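DNA repair and recombination protein RadB (Thermococcus kodakarensis, PDB 2CVH) probably takes part in DNA repair and homologous recombination as a RecA-like protein that binds DNA and ATP but has very weak ATPase activity. Local coordinates at residues T35-L43 with R61-L71; K46-F57 with L77-F88. All blocks are in the same frame, centred on the assembly; numbering follows the deposited sequence.

Contact 1. Residues T35-L43 with R61-L71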
loop_
_atom_site.group_PDB
_atom_site.type_symbol
_atom_site.label_atom_id
_atom_site.label_comp_id
_atom_site.label_asym_id
_atom_site.label_seq_id
_atom_site.Cartn_x
_atom_site.Cartn_y
_atom_site.Cartn_z
ATOM N N THR A 35 7.952 -0.233 -2.924
ATOM C CA THR A 35 8.839 -1.363 -2.716
ATOM C C THR A 35 8.273 -2.252 -1.623
ATOM O O THR A 35 8.356 -3.471 -1.710
ATOM C CB THR A 35 10.296 -0.911 -2.367
ATOM O OG1 THR A 35 10.743 0.019 -3.355
ATOM C CG2 THR A 35 11.271 -2.105 -2.358
ATOM N N LEU A 36 7.676 -1.646 -0.600
ATOM C CA LEU A 36 7.097 -2.409 0.505
ATOM C C LEU A 36 5.960 -3.272 -0.067
ATOM O O LEU A 36 5.846 -4.469 0.236
ATOM C CB LEU A 36 6.532 -1.456 1.565
ATOM C CG LEU A 36 6.561 -1.819 3.054
ATOM C CD1 LEU A 36 5.373 -1.130 3.735
ATOM C CD2 LEU A 36 6.527 -3.323 3.306
ATOM N N ALA A 37 5.122 -2.649 -0.885
ATOM C CA ALA A 37 4.006 -3.343 -1.518
ATOM C C ALA A 37 4.520 -4.526 -2.343
ATOM O O ALA A 37 4.042 -5.661 -2.172
ATOM C CB ALA A 37 3.228 -2.371 -2.410
ATOM N N LEU A 38 5.526 -4.259 -3.182
ATOM C CA LEU A 38 6.146 -5.275 -4.043
ATOM C C LEU A 38 6.693 -6.448 -3.238
ATOM O O LEU A 38 6.471 -7.609 -3.585
ATOM C CB LEU A 38 7.296 -4.670 -4.876
ATOM C CG LEU A 38 7.177 -4.056 -6.284
ATOM C CD1 LEU A 38 8.571 -3.652 -6.820
ATOM C CD2 LEU A 38 6.575 -5.053 -7.243
ATOM N N GLN A 39 7.401 -6.138 -2.155
ATOM C CA GLN A 39 7.992 -7.146 -1.311
ATOM C C GLN A 39 6.982 -7.979 -0.557
ATOM O O GLN A 39 7.161 -9.192 -0.411
ATOM C CB GLN A 39 8.973 -6.500 -0.342
ATOM C CG GLN A 39 9.664 -7.473 0.605
ATOM C CD GLN A 39 11.017 -6.951 1.079
ATOM O OE1 GLN A 39 11.350 -6.999 2.269
ATOM N NE2 GLN A 39 11.817 -6.480 0.134
ATOM N N THR A 40 5.946 -7.334 -0.033
ATOM C CA THR A 40 4.915 -8.071 0.687
ATOM C C THR A 40 4.238 -9.030 -0.313
ATOM O O THR A 40 4.124 -10.219 -0.049
ATOM C CB THR A 40 3.887 -7.111 1.317
ATOM O OG1 THR A 40 4.583 -6.195 2.167
ATOM C CG2 THR A 40 2.853 -7.880 2.151
ATOM N N GLY A 41 3.869 -8.508 -1.482
ATOM C CA GLY A 41 3.252 -9.330 -2.512
ATOM C C GLY A 41 4.164 -10.471 -2.940
ATOM O O GLY A 41 3.780 -11.640 -2.938
ATOM N N LEU A 42 5.409 -10.138 -3.237
ATOM C CA LEU A 42 6.387 -11.128 -3.654
ATOM C C LEU A 42 6.530 -12.308 -2.674
ATOM O O LEU A 42 6.461 -13.473 -3.070
ATOM C CB LEU A 42 7.730 -10.421 -3.898
ATOM C CG LEU A 42 8.998 -11.088 -4.455
ATOM C CD1 LEU A 42 9.941 -11.415 -3.341
ATOM C CD2 LEU A 42 8.670 -12.313 -5.331
ATOM N N LEU A 43 6.662 -12.016 -1.388
ATOM C CA LEU A 43 6.836 -13.062 -0.384
ATOM C C LEU A 43 5.556 -13.800 0.036
ATOM O O LEU A 43 5.642 -14.845 0.685
ATOM C CB LEU A 43 7.552 -12.472 0.842
ATOM C CG LEU A 43 8.853 -11.720 0.526
ATOM C CD1 LEU A 43 9.415 -11.133 1.789
ATOM C CD2 LEU A 43 9.880 -12.674 -0.094
ATOM N N ARG A 61 12.154 -4.166 -11.270
ATOM C CA ARG A 61 12.419 -4.014 -9.840
ATOM C C ARG A 61 11.952 -5.269 -9.089
ATOM O O ARG A 61 12.677 -5.793 -8.225
ATOM C CB ARG A 61 11.743 -2.739 -9.315
ATOM C CG ARG A 61 12.063 -2.373 -7.876
ATOM C CD ARG A 61 13.559 -2.142 -7.656
ATOM N NE ARG A 61 13.809 -1.597 -6.324
ATOM C CZ ARG A 61 14.542 -2.187 -5.387
ATOM N NH1 ARG A 61 15.129 -3.357 -5.615
ATOM N NH2 ARG A 61 14.646 -1.625 -4.193
ATOM N N LEU A 62 10.773 -5.786 -9.452
ATOM C CA LEU A 62 10.265 -7.007 -8.825
ATOM C C LEU A 62 11.152 -8.203 -9.201
ATOM O O LEU A 62 11.414 -9.079 -8.379
ATOM C CB LEU A 62 8.824 -7.269 -9.243
ATOM C CG LEU A 62 8.292 -8.539 -8.574
ATOM C CD1 LEU A 62 7.939 -8.248 -7.112
ATOM C CD2 LEU A 62 7.095 -9.062 -9.329
ATOM N N VAL A 63 11.577 -8.251 -10.464
ATOM C CA VAL A 63 12.481 -9.305 -10.963
ATOM C C VAL A 63 13.782 -9.242 -10.147
ATOM O O VAL A 63 14.273 -10.258 -9.657
ATOM C CB VAL A 63 12.827 -9.082 -12.471
ATOM C CG1 VAL A 63 13.910 -10.042 -12.925
ATOM C CG2 VAL A 63 11.586 -9.249 -13.318
ATOM N N GLN A 64 14.329 -8.035 -9.999
ATOM C CA GLN A 64 15.551 -7.836 -9.227
ATOM C C GLN A 64 15.319 -8.356 -7.832
ATOM O O GLN A 64 16.045 -9.228 -7.346
ATOM C CB GLN A 64 15.910 -6.358 -9.166
ATOM C CG GLN A 64 17.201 -6.079 -8.401
ATOM C CD GLN A 64 17.626 -4.618 -8.467
ATOM O OE1 GLN A 64 18.804 -4.312 -8.690
ATOM N NE2 GLN A 64 16.674 -3.710 -8.272
ATOM N N MET A 65 14.248 -7.874 -7.208
ATOM C CA MET A 65 13.909 -8.298 -5.855
ATOM C C MET A 65 13.738 -9.816 -5.766
ATOM O O MET A 65 14.287 -10.450 -4.870
ATOM C CB MET A 65 12.650 -7.575 -5.385
ATOM C CG MET A 65 12.833 -6.063 -5.288
ATOM S SD MET A 65 11.325 -5.140 -4.944
ATOM C CE MET A 65 10.684 -6.213 -3.608
ATOM N N ALA A 66 13.036 -10.408 -6.733
ATOM C CA ALA A 66 12.809 -11.869 -6.740
ATOM C C ALA A 66 14.138 -12.639 -6.833
ATOM O O ALA A 66 14.426 -13.496 -6.010
ATOM C CB ALA A 66 11.886 -12.257 -7.903
ATOM N N GLU A 67 14.964 -12.273 -7.811
ATOM C CA GLU A 67 16.246 -12.924 -8.028
ATOM C C GLU A 67 17.166 -12.826 -6.840
ATOM O O GLU A 67 17.658 -13.850 -6.367
ATOM C CB GLU A 67 16.967 -12.314 -9.227
ATOM C CG GLU A 67 16.456 -12.754 -10.555
ATOM C CD GLU A 67 17.077 -11.975 -11.669
ATOM O OE1 GLU A 67 17.160 -12.511 -12.787
ATOM O OE2 GLU A 67 17.472 -10.814 -11.445
ATOM N N THR A 68 17.389 -11.597 -6.362
ATOM C CA THR A 68 18.285 -11.343 -5.237
ATOM C C THR A 68 17.917 -12.095 -3.968
ATOM O O THR A 68 18.681 -12.103 -3.002
ATOM C CB THR A 68 18.401 -9.854 -4.897
ATOM O OG1 THR A 68 18.447 -9.077 -6.098
ATOM C CG2 THR A 68 19.699 -9.623 -4.176
ATOM N N ARG A 69 16.750 -12.723 -3.965
ATOM C CA ARG A 69 16.304 -13.493 -2.817
ATOM C C ARG A 69 16.125 -14.954 -3.279
ATOM O O ARG A 69 15.490 -15.771 -2.603
ATOM C CB ARG A 69 15.007 -12.848 -2.277
ATOM C CG ARG A 69 15.207 -11.327 -1.989
ATOM C CD ARG A 69 13.914 -10.512 -1.809
ATOM N NE ARG A 69 13.400 -10.634 -0.455
ATOM C CZ ARG A 69 13.619 -9.758 0.517
ATOM N NH1 ARG A 69 14.321 -8.659 0.283
ATOM N NH2 ARG A 69 13.247 -10.056 1.760
ATOM N N GLY A 70 16.752 -15.268 -4.418
ATOM C CA GLY A 70 16.694 -16.586 -5.041
ATOM C C GLY A 70 15.301 -17.133 -5.288
ATOM O O GLY A 70 15.096 -18.334 -5.132
ATOM N N LEU A 71 14.389 -16.298 -5.799
ATOM C CA LEU A 71 12.980 -16.678 -6.018
ATOM C C LEU A 71 12.332 -17.048 -7.364
ATOM O O LEU A 71 11.137 -17.372 -7.376
ATOM C CB LEU A 71 12.076 -15.624 -5.377
ATOM C CG LEU A 71 11.809 -15.765 -3.891
ATOM C CD1 LEU A 71 10.898 -14.644 -3.468
ATOM C CD2 LEU A 71 11.160 -17.107 -3.608
HETATM O O HOH W 1 12.674 0.835 -4.776
#
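Leu38 meets both Leu62 and Met65: its CD2 presses on CD1 of Leu62 at 3.5 Å, a tight carbon contact, while its CD1 lies 3.6 Å from SD of Met65. The unbranched methionine suits this place because its chain bends at the end (chi3 45°), carrying CE back to CB of Gln39, 3.7 Å away. One turn on, Leu42 reaches tip to tip toward Leu71, CD1 to CD1 at 3.4 Å, and its other methyl, CD2, touches the small Ala66. Polar groups border this apolar seam. At one end a water accepts from NE of Arg61 at 3.1 Å and lies unusually close to OG1 of Thr35; along one flank, the guanidinium of Arg69 has the amide carbon of Gln39 over one face. Farther out, the carbonyls of Thr212 and Arg214 hold the two arginines, and Ala76 of helix 73-79 touches Leu42 and Ala66. A Schellman motif ends helix 61-67, with Gly70 in its positive-phi position and Leu71 N bonded to Ala66 O, and so turns Leu71 back to Leu42. The axes pass 10.4 Å apart, crossing at -52°. Here the helix after the P-loop packs on the next helix in the chain, as in the RecA-like fold.

Contact 2. Residues K46-F57 with L77-F88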
loop_
_atom_site.group_PDB
_atom_site.type_symbol
_atom_site.label_atom_id
_atom_site.label_comp_id
_atom_site.label_asym_id
_atom_site.label_seq_id
_atom_site.Cartn_x
_atom_site.Cartn_y
_atom_site.Cartn_z
ATOM N N LYS A 46 1.277 -15.932 -3.460
ATOM C CA LYS A 46 0.035 -16.103 -4.188
ATOM C C LYS A 46 -0.204 -14.884 -5.038
ATOM O O LYS A 46 0.636 -13.990 -5.095
ATOM C CB LYS A 46 -1.123 -16.323 -3.213
ATOM C CG LYS A 46 -0.792 -17.370 -2.164
ATOM C CD LYS A 46 -1.852 -17.461 -1.093
ATOM C CE LYS A 46 -1.292 -18.180 0.122
ATOM N NZ LYS A 46 -0.048 -17.524 0.641
ATOM N N LYS A 47 -1.341 -14.842 -5.713
ATOM C CA LYS A 47 -1.635 -13.710 -6.574
ATOM C C LYS A 47 -1.800 -12.397 -5.820
ATOM O O LYS A 47 -2.190 -12.363 -4.649
ATOM C CB LYS A 47 -2.856 -14.000 -7.448
ATOM C CG LYS A 47 -2.650 -15.140 -8.449
ATOM C CD LYS A 47 -3.992 -15.580 -9.034
ATOM C CE LYS A 47 -3.836 -16.473 -10.265
ATOM N NZ LYS A 47 -4.891 -16.159 -11.284
ATOM N N VAL A 48 -1.496 -11.314 -6.516
ATOM C CA VAL A 48 -1.595 -9.993 -5.962
ATOM C C VAL A 48 -2.307 -9.176 -7.000
ATOM O O VAL A 48 -1.842 -9.120 -8.147
ATOM C CB VAL A 48 -0.203 -9.361 -5.785
ATOM C CG1 VAL A 48 -0.320 -7.908 -5.323
ATOM C CG2 VAL A 48 0.603 -10.151 -4.820
ATOM N N ALA A 49 -3.438 -8.576 -6.621
ATOM C CA ALA A 49 -4.185 -7.711 -7.534
ATOM C C ALA A 49 -3.517 -6.369 -7.307
ATOM O O ALA A 49 -3.509 -5.872 -6.187
ATOM C CB ALA A 49 -5.669 -7.644 -7.146
ATOM N N TYR A 50 -2.966 -5.775 -8.351
ATOM C CA TYR A 50 -2.265 -4.529 -8.195
ATOM C C TYR A 50 -2.862 -3.478 -9.114
ATOM O O TYR A 50 -2.735 -3.546 -10.329
ATOM C CB TYR A 50 -0.768 -4.774 -8.472
ATOM C CG TYR A 50 0.176 -3.734 -7.899
ATOM C CD1 TYR A 50 0.145 -2.402 -8.360
ATOM C CD2 TYR A 50 1.110 -4.078 -6.910
ATOM C CE1 TYR A 50 1.020 -1.428 -7.846
ATOM C CE2 TYR A 50 1.995 -3.116 -6.391
ATOM C CZ TYR A 50 1.940 -1.790 -6.862
ATOM O OH TYR A 50 2.772 -0.816 -6.330
ATOM N N VAL A 51 -3.587 -2.538 -8.526
ATOM C CA VAL A 51 -4.216 -1.463 -9.283
ATOM C C VAL A 51 -3.207 -0.330 -9.300
ATOM O O VAL A 51 -3.004 0.359 -8.294
ATOM C CB VAL A 51 -5.542 -1.017 -8.629
ATOM C CG1 VAL A 51 -6.180 0.086 -9.443
ATOM C CG2 VAL A 51 -6.493 -2.220 -8.511
ATOM N N ASP A 52 -2.532 -0.191 -10.433
ATOM C CA ASP A 52 -1.501 0.807 -10.579
ATOM C C ASP A 52 -1.928 1.971 -11.411
ATOM O O ASP A 52 -1.733 1.986 -12.622
ATOM C CB ASP A 52 -0.245 0.185 -11.171
ATOM C CG ASP A 52 0.976 1.077 -11.017
ATOM O OD1 ASP A 52 0.938 2.078 -10.259
ATOM O OD2 ASP A 52 1.994 0.775 -11.649
ATOM N N THR A 53 -2.450 2.982 -10.743
ATOM C CA THR A 53 -2.910 4.180 -11.411
ATOM C C THR A 53 -1.764 5.165 -11.579
ATOM O O THR A 53 -1.778 5.982 -12.485
ATOM C CB THR A 53 -4.036 4.834 -10.589
ATOM O OG1 THR A 53 -4.829 3.807 -9.978
ATOM C CG2 THR A 53 -4.948 5.655 -11.486
ATOM N N GLU A 54 -0.757 5.038 -10.722
ATOM C CA GLU A 54 0.400 5.932 -10.702
ATOM C C GLU A 54 1.638 5.436 -11.478
ATOM O O GLU A 54 2.659 6.125 -11.541
ATOM C CB GLU A 54 0.769 6.221 -9.230
ATOM C CG GLU A 54 1.699 7.420 -8.986
ATOM C CD GLU A 54 2.914 7.068 -8.122
ATOM O OE1 GLU A 54 4.049 7.090 -8.652
ATOM O OE2 GLU A 54 2.737 6.763 -6.920
ATOM N N GLY A 55 1.562 4.260 -12.083
ATOM C CA GLY A 55 2.721 3.769 -12.800
ATOM C C GLY A 55 3.902 3.604 -11.859
ATOM O O GLY A 55 5.046 3.810 -12.252
ATOM N N GLY A 56 3.621 3.256 -10.604
ATOM C CA GLY A 56 4.677 3.043 -9.627
ATOM C C GLY A 56 5.198 1.617 -9.614
ATOM O O GLY A 56 6.186 1.321 -8.948
ATOM N N PHE A 57 4.547 0.722 -10.356
ATOM C CA PHE A 57 4.949 -0.687 -10.405
ATOM C C PHE A 57 6.026 -0.944 -11.450
ATOM O O PHE A 57 5.880 -0.571 -12.614
ATOM C CB PHE A 57 3.750 -1.598 -10.679
ATOM C CG PHE A 57 4.118 -3.039 -10.784
ATOM C CD1 PHE A 57 4.474 -3.593 -12.006
ATOM C CD2 PHE A 57 4.155 -3.837 -9.655
ATOM C CE1 PHE A 57 4.867 -4.936 -12.094
ATOM C CE2 PHE A 57 4.545 -5.182 -9.733
ATOM C CZ PHE A 57 4.902 -5.731 -10.952
ATOM N N LEU A 77 6.857 -12.556 -11.028
ATOM C CA LEU A 77 6.261 -11.533 -11.866
ATOM C C LEU A 77 4.888 -11.955 -12.350
ATOM O O LEU A 77 3.993 -11.118 -12.499
ATOM C CB LEU A 77 7.180 -11.192 -13.048
ATOM C CG LEU A 77 6.746 -10.038 -13.964
ATOM C CD1 LEU A 77 6.296 -8.819 -13.155
ATOM C CD2 LEU A 77 7.912 -9.651 -14.897
ATOM N N SER A 78 4.713 -13.250 -12.602
ATOM C CA SER A 78 3.422 -13.744 -13.080
ATOM C C SER A 78 2.328 -13.629 -12.022
ATOM O O SER A 78 1.150 -13.531 -12.366
ATOM C CB SER A 78 3.521 -15.199 -13.525
ATOM O OG SER A 78 4.380 -15.307 -14.636
ATOM N N ARG A 79 2.701 -13.650 -10.740
ATOM C CA ARG A 79 1.697 -13.561 -9.694
ATOM C C ARG A 79 1.083 -12.181 -9.563
ATOM O O ARG A 79 0.038 -12.029 -8.953
ATOM C CB ARG A 79 2.246 -14.055 -8.366
ATOM C CG ARG A 79 2.237 -15.567 -8.270
ATOM C CD ARG A 79 2.740 -16.079 -6.942
ATOM N NE ARG A 79 4.173 -15.875 -6.729
ATOM C CZ ARG A 79 4.711 -14.886 -6.005
ATOM N NH1 ARG A 79 3.944 -13.962 -5.403
ATOM N NH2 ARG A 79 6.031 -14.850 -5.835
ATOM N N PHE A 80 1.677 -11.195 -10.218
ATOM C CA PHE A 80 1.184 -9.838 -10.133
ATOM C C PHE A 80 0.181 -9.553 -11.211
ATOM O O PHE A 80 0.535 -9.365 -12.377
ATOM C CB PHE A 80 2.344 -8.822 -10.174
ATOM C CG PHE A 80 3.018 -8.604 -8.821
ATOM C CD1 PHE A 80 3.885 -9.554 -8.286
ATOM C CD2 PHE A 80 2.754 -7.466 -8.075
ATOM C CE1 PHE A 80 4.468 -9.371 -7.025
ATOM C CE2 PHE A 80 3.337 -7.280 -6.824
ATOM C CZ PHE A 80 4.189 -8.234 -6.303
ATOM N N ILE A 81 -1.086 -9.535 -10.809
ATOM C CA ILE A 81 -2.194 -9.259 -11.711
ATOM C C ILE A 81 -2.366 -7.734 -11.755
ATOM O O ILE A 81 -2.936 -7.140 -10.834
ATOM C CB ILE A 81 -3.477 -9.920 -11.203
ATOM C CG1 ILE A 81 -3.221 -11.386 -10.868
ATOM C CG2 ILE A 81 -4.584 -9.751 -12.225
ATOM C CD1 ILE A 81 -2.466 -12.152 -11.928
ATOM N N LEU A 82 -1.917 -7.108 -12.841
ATOM C CA LEU A 82 -1.955 -5.665 -12.955
ATOM C C LEU A 82 -3.159 -5.055 -13.580
ATOM O O LEU A 82 -3.761 -5.624 -14.476
ATOM C CB LEU A 82 -0.727 -5.178 -13.713
ATOM C CG LEU A 82 0.656 -5.571 -13.161
ATOM C CD1 LEU A 82 1.738 -5.322 -14.221
ATOM C CD2 LEU A 82 0.954 -4.793 -11.897
ATOM N N PHE A 83 -3.449 -3.833 -13.155
ATOM C CA PHE A 83 -4.573 -3.047 -13.659
ATOM C C PHE A 83 -4.033 -1.648 -13.808
ATOM O O PHE A 83 -3.476 -1.094 -12.866
ATOM C CB PHE A 83 -5.754 -3.044 -12.673
ATOM C CG PHE A 83 -6.296 -4.414 -12.380
ATOM C CD1 PHE A 83 -5.703 -5.218 -11.419
ATOM C CD2 PHE A 83 -7.390 -4.903 -13.077
ATOM C CE1 PHE A 83 -6.180 -6.492 -11.146
ATOM C CE2 PHE A 83 -7.882 -6.184 -12.815
ATOM C CZ PHE A 83 -7.276 -6.979 -11.846
ATOM N N THR A 84 -4.219 -1.054 -14.973
ATOM C CA THR A 84 -3.676 0.268 -15.217
ATOM C C THR A 84 -4.731 1.316 -15.543
ATOM O O THR A 84 -4.693 1.925 -16.609
ATOM C CB THR A 84 -2.638 0.183 -16.362
ATOM O OG1 THR A 84 -3.175 -0.632 -17.413
ATOM C CG2 THR A 84 -1.334 -0.452 -15.883
ATOM N N PRO A 85 -5.656 1.587 -14.603
ATOM C CA PRO A 85 -6.713 2.577 -14.824
ATOM C C PRO A 85 -6.119 3.941 -15.139
ATOM O O PRO A 85 -6.774 4.796 -15.744
ATOM C CB PRO A 85 -7.448 2.578 -13.486
ATOM C CG PRO A 85 -6.359 2.289 -12.512
ATOM C CD PRO A 85 -5.653 1.150 -13.197
ATOM N N SER A 86 -4.887 4.120 -14.670
ATOM C CA SER A 86 -4.055 5.312 -14.842
ATOM C C SER A 86 -4.699 6.707 -14.969
ATOM O O SER A 86 -4.408 7.592 -14.158
ATOM C CB SER A 86 -3.028 5.049 -15.953
ATOM O OG SER A 86 -2.311 3.843 -15.692
ATOM N N ASP A 87 -5.568 6.921 -15.953
ATOM C CA ASP A 87 -6.200 8.226 -16.093
ATOM C C ASP A 87 -7.363 8.399 -15.118
ATOM O O ASP A 87 -8.385 8.990 -15.450
ATOM C CB ASP A 87 -6.656 8.485 -17.535
ATOM C CG ASP A 87 -6.671 9.977 -17.887
ATOM O OD1 ASP A 87 -7.665 10.659 -17.568
ATOM O OD2 ASP A 87 -5.681 10.473 -18.476
ATOM N N PHE A 88 -7.200 7.859 -13.914
ATOM C CA PHE A 88 -8.177 7.964 -12.834
ATOM C C PHE A 88 -9.684 7.897 -13.131
ATOM O O PHE A 88 -10.496 8.373 -12.327
ATOM C CB PHE A 88 -7.857 9.205 -11.980
ATOM C CG PHE A 88 -7.554 10.457 -12.787
ATOM C CD1 PHE A 88 -8.575 11.165 -13.427
ATOM C CD2 PHE A 88 -6.242 10.922 -12.908
ATOM C CE1 PHE A 88 -8.294 12.313 -14.173
ATOM C CE2 PHE A 88 -5.951 12.071 -13.652
ATOM C CZ PHE A 88 -6.978 12.765 -14.284
HETATM O O HOH W 2 -0.051 3.213 -14.143
#
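With CG anti to the backbone N (chi1 178°), Phe57 swings its ring back along the strand pair, where Leu82, whose CG stands anti to its carbonyl carbon, sets CD2 over the ring centre. This CH-pi contact, 3.7 Å from CD2 of Leu82 to the Phe57 centroid and 11° off the ring normal, gives a methyl a flat surface to rest on. Phe57 also crosses Phe80 obliquely, the planes 37° apart, and meets CD1 of Leu77 at its edge. Phe80 in turn carries Val48 over one face and Tyr50 at its edge. Shortening Phe57 to an alanine is likely to leave CD2 of Leu82 without its aromatic support and to open a gap beside Phe80. On the other side of the sheet Ala49, Val51 and Phe83 line up, and Val94 and Leu98 of helix 90-101 touch Phe83.

Backbone bonds join the two parallel strands: Ile81 N gives to Val48 O and Tyr50 N to Ile81 O, each 2.8 Å, then Phe83 N to Tyr50 O and Asp52 N to Phe83 O. At the end of strand 47-52, Asp52 holds the turn that returns Phe57: OD1 takes Gly56 N on its syn lone pair at 3.0 Å, and OD2 takes Phe57 N from above the carboxylate plane at 2.9 Å. An acidic side chain suits this place because its two oxygens can take two successive amides. Strand 80-83 is outermost here, and the pair forms a beta-alpha-beta crossover, with helices 59-67 and 73-79 in the connection, at the edge of the RecA-like P-loop NTPase core.

Overall arrangement
The segments of contacts 1 and 2 alternate along the chain: helix 33-44 leads into strand 47-52, and helix 59-67 follows it. The centres of the contacts lie about 15 Å apart, yet they touch directly. Leu38 CD2 packs on Phe57 CE2 at 3.2 Å, and Leu62 CD2 on Phe80 CD1 at 3.4 Å, so the helix pair of contact 1 covers the sheet face that carries Phe80. Arg79 NH2 probably bonds Leu42 O, 3.1 Å away, at the far end of helix 33-44. Toward the predicted ATP site, both contacts approach the P-loop: the side chain of Thr35 is about 5 Å from that of Gly32, and that of Tyr50 about 3 Å from that of Thr34.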